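Long-range contacts in histidine--tRNA ligase (Staphylococcus aureus, PDB 1QE0), which joins L-histidine to tRNA(His) at the expense of ATP, which is split to AMP and diphosphate, as a homodimeric class II aminoacyl-tRNA synthetase: residues L29-Y35 against A145-I150; F154-H158 against A316-I322. One frame throughout, in Å; residues are numbered along the deposited sequence.

Contact 1: L29-Y35 against A145-I150; sequences LMTFYNY and AMVMHI
This is a buried, nearly antiparallel helix-helix contact in the class II synthetase catalytic domain. The C-terminal end of helix 13-33 packs on helix 137-153, beside the large mixed sheet. The axes of 29-33 and 145-150 approach to 11.3 Å, with N-to-C directions 155° apart. L29 CA lies 7.3 Å from I150 CA, and Y33 CA lies 7.9 Å from M146 CA. Helix 13-33 ends in a Schellman motif: N34 has positive phi, and Y35 N is hydrogen-bonded to M30 O (2.9 Å). The turn brings the Y35 ring (chi1 m) back toward M146. M146 is extended (t, t, m) and lies between two rings. M146 CG sits over the Y33 face, 4.0 Å from the centroid, and M146 CE over the Y35 face at 3.7 Å. Both are CH-pi contacts, and SD makes Met-aromatic contacts with both rings. M30 CE meets M146 SD at 4.0 Å. L29 CD1 lies 4.1 Å from H149 CE1, and L29 CD2 4.3 Å from I150 CG1. Y35 OH is hydrogen-bonded to E142 OE1. The H149 ring also stacks on H354 of the second subunit. Y33 (chi1 m) OH and H149 (chi1 t) ND1 share a hydrogen bond of 2.5 Å.

Contact 2: F154-H158 against A316-I322; sequences FGLKH and ALEEEGI
Two Schellman-terminated helix ends meet here in the class II catalytic domain. The loop 154-158, between helix 137-153 and strand 159-165, packs against the C-terminal end of helix 310-319 and the turn after it. CA atoms pair G155 with I322 (7.4 Å) and L156 with L317 (6.6 Å). F154 comes first. F154 CB touches L317 CD1 at 3.9 Å, while the ring (chi1 m) leads away to Y21, I22 and Q25 of helix 13-33. G155 has phi 97° and psi 0°, where a CB would be jammed against the carbonyl O of F154. G155 O lies 3.3 Å from I322 CD1. L156 takes polyproline-II-like angles (phi -60°, psi 150°) and sends its side chain between A316, L317, E320 and I322. L156 CD1 is 3.4 Å from L317 CD1 and 3.8 Å from I322 CD1. The K157 and H158 amides face E320. On the other segment, G321 has positive phi, and the turn is closed by I322 N to L317 O (2.6 Å) and G321 N to E318 O (2.6 Å). E320, just before it, has chi1 m and reaches the backbone of 157-158. E320 OE2 is hydrogen-bonded to N273 ND2. E320 OE1 accepts K157 N at 3.0 Å and, weakly, H158 N at 3.5 Å.

How the contacts relate
Helix 137-153 ties the two contacts together. Contact 1 uses its residues 145-150, and contact 2 starts just past its end, at F154. Their centres are about 19 Å apart, and the two are in series along the chain. Helix 13-33 also takes part in both places: its end forms contact 1, and it also packs against F154 of contact 2. The surroundings differ. Contact 1 is buried and borders the second subunit, whereas no other chain of the assembly touches contact 2, which is partly buried. The crystal is of the apo enzyme, so no ligand marks the active site relative to the contacts.

Contact 1: L29-Y35 against A145-I150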
loop_
_atom_site.group_PDB
_atom_site.type_symbol
_atom_site.label_atom_id
_atom_site.label_comp_id
_atom_site.label_asym_id
_atom_site.label_seq_id
_atom_site.Cartn_x
_atom_site.Cartn_y
_atom_site.Cartn_z
ATOM N N LEU A 29 8.968 -8.058 -1.607
ATOM C CA LEU A 29 9.199 -9.323 -0.925
ATOM C C LEU A 29 8.076 -10.311 -1.314
ATOM O O LEU A 29 8.359 -11.472 -1.613
ATOM C CB LEU A 29 9.212 -9.130 0.603
ATOM C CG LEU A 29 10.469 -8.936 1.466
ATOM C CD1 LEU A 29 11.675 -8.771 0.627
ATOM C CD2 LEU A 29 10.297 -7.760 2.387
ATOM N N MET A 30 6.822 -9.854 -1.373
ATOM C CA MET A 30 5.705 -10.748 -1.718
ATOM C C MET A 30 5.864 -11.305 -3.123
ATOM O O MET A 30 5.390 -12.394 -3.453
ATOM C CB MET A 30 4.347 -10.051 -1.578
ATOM C CG MET A 30 4.026 -9.598 -0.168
ATOM S SD MET A 30 4.122 -10.906 1.060
ATOM C CE MET A 30 5.761 -10.617 1.620
ATOM N N THR A 31 6.543 -10.541 -3.945
ATOM C CA THR A 31 6.810 -10.911 -5.312
ATOM C C THR A 31 7.705 -12.164 -5.369
ATOM O O THR A 31 7.438 -13.112 -6.103
ATOM C CB THR A 31 7.415 -9.691 -5.973
ATOM O OG1 THR A 31 6.375 -8.964 -6.601
ATOM C CG2 THR A 31 8.496 -10.013 -6.922
ATOM N N PHE A 32 8.704 -12.203 -4.495
ATOM C CA PHE A 32 9.648 -13.309 -4.416
ATOM C C PHE A 32 8.947 -14.547 -3.876
ATOM O O PHE A 32 9.278 -15.665 -4.242
ATOM C CB PHE A 32 10.818 -12.946 -3.481
ATOM C CG PHE A 32 11.481 -11.655 -3.794
ATOM C CD1 PHE A 32 12.200 -11.001 -2.835
ATOM C CD2 PHE A 32 11.364 -11.063 -5.045
ATOM C CE1 PHE A 32 12.794 -9.749 -3.113
ATOM C CE2 PHE A 32 11.953 -9.817 -5.327
ATOM C CZ PHE A 32 12.666 -9.170 -4.358
ATOM N N TYR A 33 8.006 -14.343 -2.968
ATOM C CA TYR A 33 7.276 -15.448 -2.352
ATOM C C TYR A 33 6.071 -15.826 -3.159
ATOM O O TYR A 33 5.439 -16.849 -2.889
ATOM C CB TYR A 33 6.836 -15.073 -0.951
ATOM C CG TYR A 33 7.992 -14.958 -0.008
ATOM C CD1 TYR A 33 8.325 -16.029 0.819
ATOM C CD2 TYR A 33 8.813 -13.809 0.010
ATOM C CE1 TYR A 33 9.452 -15.986 1.633
ATOM C CE2 TYR A 33 9.950 -13.747 0.823
ATOM C CZ TYR A 33 10.267 -14.852 1.620
ATOM O OH TYR A 33 11.443 -14.907 2.310
ATOM N N ASN A 34 5.687 -14.939 -4.071
ATOM C CA ASN A 34 4.564 -15.186 -4.948
ATOM C C ASN A 34 3.173 -15.046 -4.317
ATOM O O ASN A 34 2.237 -15.800 -4.673
ATOM C CB ASN A 34 4.735 -16.548 -5.611
ATOM C CG ASN A 34 3.760 -16.776 -6.721
ATOM O OD1 ASN A 34 3.459 -15.866 -7.485
ATOM N ND2 ASN A 34 3.236 -17.997 -6.816
ATOM N N TYR A 35 3.036 -14.114 -3.363
ATOM C CA TYR A 35 1.742 -13.845 -2.748
ATOM C C TYR A 35 1.181 -12.664 -3.520
ATOM O O TYR A 35 1.934 -11.752 -3.886
ATOM C CB TYR A 35 1.895 -13.474 -1.301
ATOM C CG TYR A 35 2.094 -14.664 -0.436
ATOM C CD1 TYR A 35 1.132 -15.054 0.487
ATOM C CD2 TYR A 35 3.223 -15.423 -0.544
ATOM C CE1 TYR A 35 1.309 -16.190 1.288
ATOM C CE2 TYR A 35 3.404 -16.571 0.248
ATOM C CZ TYR A 35 2.441 -16.944 1.159
ATOM O OH TYR A 35 2.617 -18.091 1.908
ATOM N N ALA A 145 9.780 -18.454 7.387
ATOM C CA ALA A 145 11.004 -17.928 6.830
ATOM C C ALA A 145 10.696 -16.498 6.344
ATOM O O ALA A 145 11.535 -15.589 6.461
ATOM C CB ALA A 145 11.429 -18.790 5.684
ATOM N N MET A 146 9.476 -16.300 5.830
ATOM C CA MET A 146 9.022 -14.998 5.325
ATOM C C MET A 146 8.883 -13.959 6.451
ATOM O O MET A 146 9.442 -12.856 6.353
ATOM C CB MET A 146 7.673 -15.151 4.590
ATOM C CG MET A 146 7.088 -13.851 4.046
ATOM S SD MET A 146 5.313 -13.979 3.709
ATOM C CE MET A 146 5.337 -14.833 2.251
ATOM N N VAL A 147 8.144 -14.307 7.515
ATOM C CA VAL A 147 7.937 -13.377 8.614
ATOM C C VAL A 147 9.301 -12.966 9.154
ATOM O O VAL A 147 9.470 -11.847 9.611
ATOM C CB VAL A 147 6.984 -13.943 9.706
ATOM C CG1 VAL A 147 7.524 -15.204 10.279
ATOM C CG2 VAL A 147 6.779 -12.932 10.820
ATOM N N MET A 148 10.300 -13.832 8.995
ATOM C CA MET A 148 11.643 -13.521 9.453
ATOM C C MET A 148 12.302 -12.619 8.425
ATOM O O MET A 148 12.956 -11.619 8.756
ATOM C CB MET A 148 12.451 -14.795 9.582
ATOM C CG MET A 148 13.480 -14.712 10.656
ATOM S SD MET A 148 12.672 -14.738 12.241
ATOM C CE MET A 148 13.971 -15.429 13.193
ATOM N N HIS A 149 12.106 -12.966 7.161
ATOM C CA HIS A 149 12.676 -12.215 6.073
ATOM C C HIS A 149 12.172 -10.766 6.106
ATOM O O HIS A 149 12.967 -9.828 6.029
ATOM C CB HIS A 149 12.330 -12.898 4.755
ATOM C CG HIS A 149 13.116 -12.437 3.574
ATOM N ND1 HIS A 149 12.910 -12.864 2.297
ATOM C CD2 HIS A 149 14.128 -11.525 3.481
ATOM C CE1 HIS A 149 13.725 -12.268 1.463
ATOM N NE2 HIS A 149 14.477 -11.443 2.156
ATOM N N ILE A 150 10.866 -10.569 6.245
ATOM C CA ILE A 150 10.310 -9.209 6.250
ATOM C C ILE A 150 11.093 -8.281 7.167
ATOM O O ILE A 150 11.718 -7.316 6.702
ATOM C CB ILE A 150 8.810 -9.200 6.650
ATOM C CG1 ILE A 150 7.980 -9.709 5.475
ATOM C CG2 ILE A 150 8.358 -7.807 7.078
ATOM C CD1 ILE A 150 6.593 -10.160 5.864
#

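Contact 2: F154-H158 against A316-I322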
loop_
_atom_site.group_PDB
_atom_site.type_symbol
_atom_site.label_atom_id
_atom_site.label_comp_id
_atom_site.label_asym_id
_atom_site.label_seq_id
_atom_site.Cartn_x
_atom_site.Cartn_y
_atom_site.Cartn_z
ATOM N N PHE A 154 14.681 -5.126 6.854
ATOM C CA PHE A 154 14.751 -3.737 7.251
ATOM C C PHE A 154 15.928 -3.462 8.154
ATOM O O PHE A 154 16.143 -2.325 8.547
ATOM C CB PHE A 154 13.448 -3.317 7.929
ATOM C CG PHE A 154 12.297 -3.182 6.984
ATOM C CD1 PHE A 154 12.252 -2.115 6.075
ATOM C CD2 PHE A 154 11.268 -4.114 6.982
ATOM C CE1 PHE A 154 11.207 -1.970 5.189
ATOM C CE2 PHE A 154 10.201 -3.985 6.097
ATOM C CZ PHE A 154 10.169 -2.908 5.192
ATOM N N GLY A 155 16.646 -4.510 8.532
ATOM C CA GLY A 155 17.805 -4.351 9.390
ATOM C C GLY A 155 17.576 -4.580 10.872
ATOM O O GLY A 155 18.498 -4.408 11.674
ATOM N N LEU A 156 16.346 -4.902 11.261
ATOM C CA LEU A 156 16.049 -5.153 12.664
ATOM C C LEU A 156 16.932 -6.292 13.054
ATOM O O LEU A 156 17.228 -7.155 12.235
ATOM C CB LEU A 156 14.607 -5.542 12.858
ATOM C CG LEU A 156 13.624 -4.432 13.209
ATOM C CD1 LEU A 156 14.344 -3.127 13.408
ATOM C CD2 LEU A 156 12.538 -4.338 12.147
ATOM N N LYS A 157 17.325 -6.333 14.314
ATOM C CA LYS A 157 18.234 -7.373 14.706
ATOM C C LYS A 157 18.030 -8.120 15.978
ATOM O O LYS A 157 18.650 -9.160 16.152
ATOM C CB LYS A 157 19.652 -6.826 14.701
ATOM C CG LYS A 157 20.548 -7.397 13.622
ATOM C CD LYS A 157 21.700 -6.443 13.418
ATOM C CE LYS A 157 21.229 -5.174 12.717
ATOM N NZ LYS A 157 21.469 -5.352 11.287
ATOM N N HIS A 158 17.243 -7.619 16.913
ATOM C CA HIS A 158 17.101 -8.395 18.145
ATOM C C HIS A 158 15.776 -9.136 18.170
ATOM O O HIS A 158 15.003 -9.083 19.135
ATOM C CB HIS A 158 17.388 -7.523 19.387
ATOM C CG HIS A 158 18.840 -7.140 19.518
ATOM N ND1 HIS A 158 19.838 -7.698 18.740
ATOM C CD2 HIS A 158 19.471 -6.283 20.359
ATOM C CE1 HIS A 158 21.013 -7.210 19.096
ATOM N NE2 HIS A 158 20.814 -6.351 20.079
ATOM N N ALA A 316 9.809 -0.048 15.792
ATOM C CA ALA A 316 10.891 -0.998 16.028
ATOM C C ALA A 316 12.139 -0.417 15.428
ATOM O O ALA A 316 13.197 -0.443 16.062
ATOM C CB ALA A 316 10.585 -2.324 15.366
ATOM N N LEU A 317 12.024 0.096 14.199
ATOM C CA LEU A 317 13.184 0.684 13.532
ATOM C C LEU A 317 13.705 1.845 14.376
ATOM O O LEU A 317 14.911 2.021 14.537
ATOM C CB LEU A 317 12.839 1.178 12.119
ATOM C CG LEU A 317 12.840 0.297 10.855
ATOM C CD1 LEU A 317 13.836 -0.840 10.963
ATOM C CD2 LEU A 317 11.481 -0.247 10.593
ATOM N N GLU A 318 12.775 2.618 14.927
ATOM C CA GLU A 318 13.089 3.764 15.763
ATOM C C GLU A 318 13.928 3.305 16.958
ATOM O O GLU A 318 15.102 3.708 17.091
ATOM C CB GLU A 318 11.796 4.381 16.279
ATOM C CG GLU A 318 11.623 5.861 16.054
ATOM C CD GLU A 318 10.393 6.380 16.791
ATOM O OE1 GLU A 318 10.493 6.635 18.020
ATOM O OE2 GLU A 318 9.312 6.497 16.160
ATOM N N GLU A 319 13.341 2.442 17.799
ATOM C CA GLU A 319 14.017 1.933 18.994
ATOM C C GLU A 319 15.365 1.300 18.712
ATOM O O GLU A 319 16.246 1.359 19.552
ATOM C CB GLU A 319 13.151 0.920 19.739
ATOM C CG GLU A 319 11.742 1.366 20.089
ATOM C CD GLU A 319 11.672 2.506 21.087
ATOM O OE1 GLU A 319 12.597 3.337 21.125
ATOM O OE2 GLU A 319 10.663 2.596 21.822
ATOM N N GLU A 320 15.500 0.641 17.564
ATOM C CA GLU A 320 16.753 0.002 17.195
ATOM C C GLU A 320 17.678 1.034 16.592
ATOM O O GLU A 320 18.820 0.736 16.253
ATOM C CB GLU A 320 16.519 -1.133 16.193
ATOM C CG GLU A 320 15.646 -2.280 16.730
ATOM C CD GLU A 320 16.433 -3.506 17.229
ATOM O OE1 GLU A 320 17.070 -4.200 16.384
ATOM O OE2 GLU A 320 16.373 -3.774 18.460
ATOM N N GLY A 321 17.175 2.247 16.439
ATOM C CA GLY A 321 17.978 3.307 15.877
ATOM C C GLY A 321 18.293 3.025 14.433
ATOM O O GLY A 321 19.450 3.007 14.028
ATOM N N ILE A 322 17.261 2.791 13.644
ATOM C CA ILE A 322 17.467 2.515 12.230
ATOM C C ILE A 322 16.852 3.599 11.339
ATOM O O ILE A 322 15.816 4.224 11.670
ATOM C CB ILE A 322 16.965 1.102 11.865
ATOM C CG1 ILE A 322 17.717 0.075 12.737
ATOM C CG2 ILE A 322 17.111 0.837 10.370
ATOM C CD1 ILE A 322 17.509 -1.367 12.377
#